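Local coordinates for 16L protein (Yaba-like disease virus, PDB 6TQP) that probably inhibits apoptosis of the infected host cell as a viral member of the Bcl-2 family, at residues 28-33 / 113-118; 74-79 / 119-124. All blocks are in the same frame, centred on the assembly; numbering follows the deposited sequence.

Interaction 1 (28-33 / 113-118)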
loop_
_atom_site.group_PDB
_atom_site.type_symbol
_atom_site.label_atom_id
_atom_site.label_comp_id
_atom_site.label_asym_id
_atom_site.label_seq_id
_atom_site.Cartn_x
_atom_site.Cartn_y
_atom_site.Cartn_z
ATOM N N ALA A 28 -3.471 0.835 -11.674
ATOM C CA ALA A 28 -2.617 1.050 -12.830
ATOM C C ALA A 28 -3.379 0.932 -14.141
ATOM O O ALA A 28 -2.799 1.201 -15.197
ATOM C CB ALA A 28 -1.478 0.031 -12.857
ATOM N N LEU A 29 -4.642 0.503 -14.097
ATOM C CA LEU A 29 -5.404 0.198 -15.305
ATOM C C LEU A 29 -4.693 -0.878 -16.118
ATOM O O LEU A 29 -4.663 -0.844 -17.349
ATOM C CB LEU A 29 -5.645 1.460 -16.135
ATOM C CG LEU A 29 -6.362 2.545 -15.326
ATOM C CD1 LEU A 29 -6.212 3.914 -15.975
ATOM C CD2 LEU A 29 -7.838 2.181 -15.139
ATOM N N ILE A 30 -4.110 -1.833 -15.408
ATOM C CA ILE A 30 -3.452 -2.992 -15.997
ATOM C C ILE A 30 -4.450 -4.138 -16.047
ATOM O O ILE A 30 -5.194 -4.367 -15.083
ATOM C CB ILE A 30 -2.203 -3.378 -15.178
ATOM C CG1 ILE A 30 -1.053 -2.412 -15.469
ATOM C CG2 ILE A 30 -1.782 -4.822 -15.455
ATOM C CD1 ILE A 30 0.110 -2.553 -14.526
ATOM N N GLU A 31 -4.468 -4.863 -17.171
ATOM C CA GLU A 31 -5.239 -6.100 -17.255
ATOM C C GLU A 31 -4.803 -7.056 -16.153
ATOM O O GLU A 31 -3.621 -7.394 -16.040
ATOM C CB GLU A 31 -5.048 -6.777 -18.613
ATOM C CG GLU A 31 -5.654 -6.044 -19.787
ATOM C CD GLU A 31 -5.595 -6.856 -21.074
ATOM O OE1 GLU A 31 -5.013 -7.962 -21.056
ATOM O OE2 GLU A 31 -6.134 -6.388 -22.098
ATOM N N GLU A 32 -5.759 -7.503 -15.344
ATOM C CA GLU A 32 -5.428 -8.421 -14.264
ATOM C C GLU A 32 -4.978 -9.751 -14.853
ATOM O O GLU A 32 -5.554 -10.245 -15.827
ATOM C CB GLU A 32 -6.629 -8.616 -13.333
ATOM C CG GLU A 32 -7.122 -7.336 -12.651
ATOM C CD GLU A 32 -6.227 -6.871 -11.509
ATOM O OE1 GLU A 32 -5.113 -7.413 -11.352
ATOM O OE2 GLU A 32 -6.642 -5.960 -10.762
ATOM N N LYS A 33 -3.917 -10.315 -14.274
ATOM C CA LYS A 33 -3.419 -11.615 -14.707
ATOM C C LYS A 33 -4.073 -12.759 -13.954
ATOM O O LYS A 33 -4.236 -13.850 -14.512
ATOM C CB LYS A 33 -1.898 -11.673 -14.533
ATOM C CG LYS A 33 -1.179 -10.611 -15.346
ATOM C CD LYS A 33 0.303 -10.910 -15.533
ATOM C CE LYS A 33 0.814 -10.361 -16.861
ATOM N NZ LYS A 33 0.133 -9.104 -17.298
ATOM N N ASN A 113 4.335 7.409 -12.220
ATOM C CA ASN A 113 5.422 6.952 -13.077
ATOM C C ASN A 113 4.940 6.136 -14.285
ATOM O O ASN A 113 5.773 5.570 -14.999
ATOM C CB ASN A 113 6.451 6.157 -12.246
ATOM C CG ASN A 113 5.963 4.776 -11.838
ATOM O OD1 ASN A 113 4.937 4.292 -12.310
ATOM N ND2 ASN A 113 6.726 4.123 -10.962
ATOM N N GLY A 114 3.633 6.070 -14.539
ATOM C CA GLY A 114 3.128 5.420 -15.738
ATOM C C GLY A 114 3.344 3.925 -15.803
ATOM O O GLY A 114 3.427 3.364 -16.895
ATOM N N TYR A 115 3.427 3.254 -14.663
ATOM C CA TYR A 115 3.652 1.818 -14.677
ATOM C C TYR A 115 2.501 1.113 -15.382
ATOM O O TYR A 115 1.331 1.367 -15.090
ATOM C CB TYR A 115 3.794 1.300 -13.249
ATOM C CG TYR A 115 3.900 -0.201 -13.140
ATOM C CD1 TYR A 115 5.041 -0.869 -13.559
ATOM C CD2 TYR A 115 2.872 -0.950 -12.579
ATOM C CE1 TYR A 115 5.146 -2.250 -13.449
ATOM C CE2 TYR A 115 2.970 -2.328 -12.461
ATOM C CZ TYR A 115 4.107 -2.970 -12.895
ATOM O OH TYR A 115 4.200 -4.336 -12.774
ATOM N N LYS A 116 2.839 0.217 -16.311
ATOM C CA LYS A 116 1.828 -0.539 -17.038
ATOM C C LYS A 116 2.122 -2.035 -17.082
ATOM O O LYS A 116 1.497 -2.750 -17.873
ATOM C CB LYS A 116 1.682 0.006 -18.465
ATOM C CG LYS A 116 1.127 1.420 -18.531
ATOM C CD LYS A 116 -0.360 1.466 -18.196
ATOM C CE LYS A 116 -0.737 2.786 -17.547
ATOM N NZ LYS A 116 -2.196 3.059 -17.627
ATOM N N GLY A 117 3.038 -2.534 -16.252
ATOM C CA GLY A 117 3.324 -3.952 -16.160
ATOM C C GLY A 117 4.645 -4.377 -16.765
ATOM O O GLY A 117 5.120 -5.482 -16.464
ATOM N N LYS A 118 5.262 -3.541 -17.600
ATOM C CA LYS A 118 6.467 -3.945 -18.311
ATOM C C LYS A 118 7.755 -3.561 -17.592
ATOM O O LYS A 118 8.812 -4.114 -17.910
ATOM C CB LYS A 118 6.460 -3.353 -19.730
ATOM C CG LYS A 118 5.554 -4.113 -20.711
ATOM C CD LYS A 118 5.848 -3.779 -22.177
ATOM C CE LYS A 118 7.215 -4.286 -22.638
ATOM N NZ LYS A 118 7.313 -5.773 -22.623
#
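Ile-30 lays its CD1 methyl over the Lys-116 to Gly-117 peptide and against the Tyr-115 ring. On the peptide, Ile-30 CD1 comes 3.3 Å from Lys-116 C, and Gly-117 N is almost as near. It meets the ring obliquely, with Ile-30 CD1 3.5 Å from Tyr-115 CE2. One bond back along the same branch, Ile-30 CG1 lies 3.5 Å from Lys-116 O, so this one branch packs against both the peptide that joins Lys-116 to Gly-117 and the tyrosine. The same peptide folds over the ring, with Gly-117 N 3.4 Å above the plane of the Tyr-115 ring and over its centre. Gly-117 itself sits at positive phi as the backbone passes over the tyrosine.

Two inter-helix loops of the all-helical Bcl-2 fold meet here, one following helix 12-27 and the other following helix 96-113. The first begins with a Schellman motif: Leu-29 leaves the helix with positive phi, and the carbonyl of Ala-28 is taken up by the second loop. Lys-116 reaches it although its CB points away from the first loop: the chain bends at chi2 (-73°) to bring CD round, and Lys-116 NZ donates to Ala-28 O at 3.1 Å. The C=O...N angle is 153°, with the donor tilted 27° from the carbonyl plane. Ala-28 CB faces the second loop and lies 3.8 Å from Tyr-115 O, while Val-110 of helix 96-113 touches the side chains of both Ala-28 and Tyr-115.

Interaction 2 (74-79 / 119-124). With NA (sodium ion), chain C.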
loop_
_atom_site.group_PDB
_atom_site.type_symbol
_atom_site.label_atom_id
_atom_site.label_comp_id
_atom_site.label_asym_id
_atom_site.label_seq_id
_atom_site.Cartn_x
_atom_site.Cartn_y
_atom_site.Cartn_z
ATOM N N THR A 74 12.478 6.131 -12.963
ATOM C CA THR A 74 12.055 4.735 -13.008
ATOM C C THR A 74 13.213 3.778 -13.246
ATOM O O THR A 74 12.980 2.609 -13.575
ATOM C CB THR A 74 10.990 4.523 -14.092
ATOM O OG1 THR A 74 11.492 4.967 -15.359
ATOM C CG2 THR A 74 9.718 5.276 -13.745
ATOM N N SER A 75 14.450 4.238 -13.094
ATOM C CA SER A 75 15.584 3.344 -13.250
ATOM C C SER A 75 15.513 2.224 -12.217
ATOM O O SER A 75 14.898 2.361 -11.152
ATOM C CB SER A 75 16.895 4.112 -13.092
ATOM O OG SER A 75 17.009 4.603 -11.769
ATOM N N GLU A 76 16.167 1.102 -12.533
ATOM C CA GLU A 76 16.201 -0.014 -11.590
ATOM C C GLU A 76 16.820 0.409 -10.261
ATOM O O GLU A 76 16.348 0.005 -9.192
ATOM C CB GLU A 76 16.971 -1.192 -12.192
ATOM C CG GLU A 76 16.974 -2.432 -11.306
ATOM C CD GLU A 76 17.506 -3.658 -12.015
ATOM O OE1 GLU A 76 18.161 -3.503 -13.068
ATOM O OE2 GLU A 76 17.260 -4.777 -11.517
ATOM N N GLU A 77 17.859 1.249 -10.308
ATOM C CA GLU A 77 18.539 1.673 -9.084
ATOM C C GLU A 77 17.616 2.496 -8.197
ATOM O O GLU A 77 17.592 2.313 -6.971
ATOM C CB GLU A 77 19.792 2.486 -9.418
ATOM C CG GLU A 77 20.762 1.816 -10.395
ATOM C CD GLU A 77 20.469 2.142 -11.854
ATOM O OE1 GLU A 77 19.461 1.637 -12.393
ATOM O OE2 GLU A 77 21.247 2.907 -12.463
ATOM N N ASN A 78 16.853 3.414 -8.791
ATOM C CA ASN A 78 15.976 4.239 -7.975
ATOM C C ASN A 78 14.731 3.490 -7.533
ATOM O O ASN A 78 14.214 3.756 -6.439
ATOM C CB ASN A 78 15.572 5.507 -8.719
ATOM C CG ASN A 78 14.822 6.467 -7.827
ATOM O OD1 ASN A 78 15.355 6.928 -6.818
ATOM N ND2 ASN A 78 13.576 6.754 -8.175
ATOM N N ILE A 79 14.231 2.556 -8.345
ATOM C CA ILE A 79 13.102 1.739 -7.904
ATOM C C ILE A 79 13.497 0.897 -6.695
ATOM O O ILE A 79 12.716 0.726 -5.748
ATOM C CB ILE A 79 12.582 0.867 -9.060
ATOM C CG1 ILE A 79 11.783 1.732 -10.040
ATOM C CG2 ILE A 79 11.722 -0.271 -8.522
ATOM C CD1 ILE A 79 11.435 1.043 -11.332
ATOM N N ASN A 119 7.704 -2.648 -16.630
ATOM C CA ASN A 119 8.889 -2.292 -15.857
ATOM C C ASN A 119 9.079 -3.369 -14.794
ATOM O O ASN A 119 8.465 -3.318 -13.729
ATOM C CB ASN A 119 8.725 -0.915 -15.233
ATOM C CG ASN A 119 9.962 -0.461 -14.506
ATOM O OD1 ASN A 119 10.524 -1.194 -13.692
ATOM N ND2 ASN A 119 10.403 0.757 -14.799
ATOM N N ILE A 120 9.927 -4.356 -15.084
ATOM C CA ILE A 120 10.029 -5.521 -14.203
ATOM C C ILE A 120 10.470 -5.128 -12.804
ATOM O O ILE A 120 9.849 -5.592 -11.827
ATOM C CB ILE A 120 10.938 -6.584 -14.844
ATOM C CG1 ILE A 120 10.322 -7.118 -16.150
ATOM C CG2 ILE A 120 11.228 -7.719 -13.864
ATOM C CD1 ILE A 120 8.855 -7.547 -16.066
ATOM N N PRO A 121 11.500 -4.306 -12.607
ATOM C CA PRO A 121 11.818 -3.854 -11.240
ATOM C C PRO A 121 10.624 -3.275 -10.502
ATOM O O PRO A 121 10.475 -3.513 -9.299
ATOM C CB PRO A 121 12.910 -2.807 -11.475
ATOM C CG PRO A 121 13.580 -3.265 -12.730
ATOM C CD PRO A 121 12.492 -3.834 -13.592
ATOM N N MET A 122 9.760 -2.528 -11.191
ATOM C CA MET A 122 8.575 -1.983 -10.535
ATOM C C MET A 122 7.600 -3.094 -10.160
ATOM O O MET A 122 7.016 -3.073 -9.073
ATOM C CB MET A 122 7.905 -0.947 -11.440
ATOM C CG MET A 122 6.766 -0.178 -10.786
ATOM S SD MET A 122 7.272 0.686 -9.280
ATOM C CE MET A 122 5.689 1.280 -8.689
ATOM N N SER A 123 7.416 -4.082 -11.035
ATOM C CA SER A 123 6.562 -5.208 -10.674
ATOM C C SER A 123 7.055 -5.882 -9.398
ATOM O O SER A 123 6.251 -6.294 -8.555
ATOM C CB SER A 123 6.505 -6.226 -11.813
ATOM O OG SER A 123 7.721 -6.949 -11.899
ATOM N N PHE A 124 8.373 -6.020 -9.244
ATOM C CA PHE A 124 8.904 -6.672 -8.051
ATOM C C PHE A 124 8.785 -5.771 -6.835
ATOM O O PHE A 124 8.617 -6.265 -5.713
ATOM C CB PHE A 124 10.367 -7.074 -8.259
ATOM C CG PHE A 124 10.562 -8.233 -9.211
ATOM C CD1 PHE A 124 9.590 -9.217 -9.357
ATOM C CD2 PHE A 124 11.728 -8.340 -9.957
ATOM C CE1 PHE A 124 9.780 -10.277 -10.236
ATOM C CE2 PHE A 124 11.918 -9.393 -10.832
ATOM C CZ PHE A 124 10.945 -10.361 -10.972
HETATM NA NA NA C . 19.330 -2.156 -14.681
HETATM O O HOH W 1 13.534 -0.248 -13.602
#
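Two helix N-termini, each with its own N-cap residue, come together where helix 76-92 meets helix 120-134. Asn-119 caps the second: its OD1 accepts from Met-122 N at 2.9 Å, the donor standing 37° out of the carbonyl plane. Asn-119 CB points toward the other segment and chi1 (-176°) sets CG anti to the backbone N; from there ND2 makes a weak bond to Thr-74 O at 3.4 Å. A water donates to both Thr-74 O and Asn-119 OD1, a second route between the same two groups.

Ile-79 meets this amide tip to tip: Ile-79 CD1 lies 3.4 Å from Asn-119 OD1. That methyl also packs on Met-122 CB, while Ile-79 CG2, the other branch, sits 3.6 Å from Pro-121 O. The side chains of Glu-76 and Pro-121 cross at about a right angle, Glu-76 CG to Pro-121 CG 3.8 Å; beyond, Glu-76 OE1 binds a sodium ion at 2.4 Å. On the first helix Ser-75 OG accepts from Asn-78 N and also bonds to Asp-73 OD1. A Ser or Asn side chain accepting from the amide three residues on is the classic N-cap, and here one stands at each of two neighbouring helix starts of the Bcl-2-like bundle.

From the N terminus, the chain runs through helix 12-27 into 28-33, then through helix 38-68 to 74-79, where helix 76-92 starts. Helix 96-113 follows, and 113-118 returns to 28-33, closing interaction 1; directly afterwards 119-124 returns to 74-79, closing interaction 2. The two closures cross, since their segments alternate, and their centres lie about 13 Å apart. The continuous run 113-124 supplies one side of each, so the link from helix 96-113 to helix 120-134 is tied both to the end of helix 12-27 and to the start of helix 76-92. Tyr-115 packs against Met-122 and Ser-123, and Asn-113 against Thr-74, joining the contacts directly.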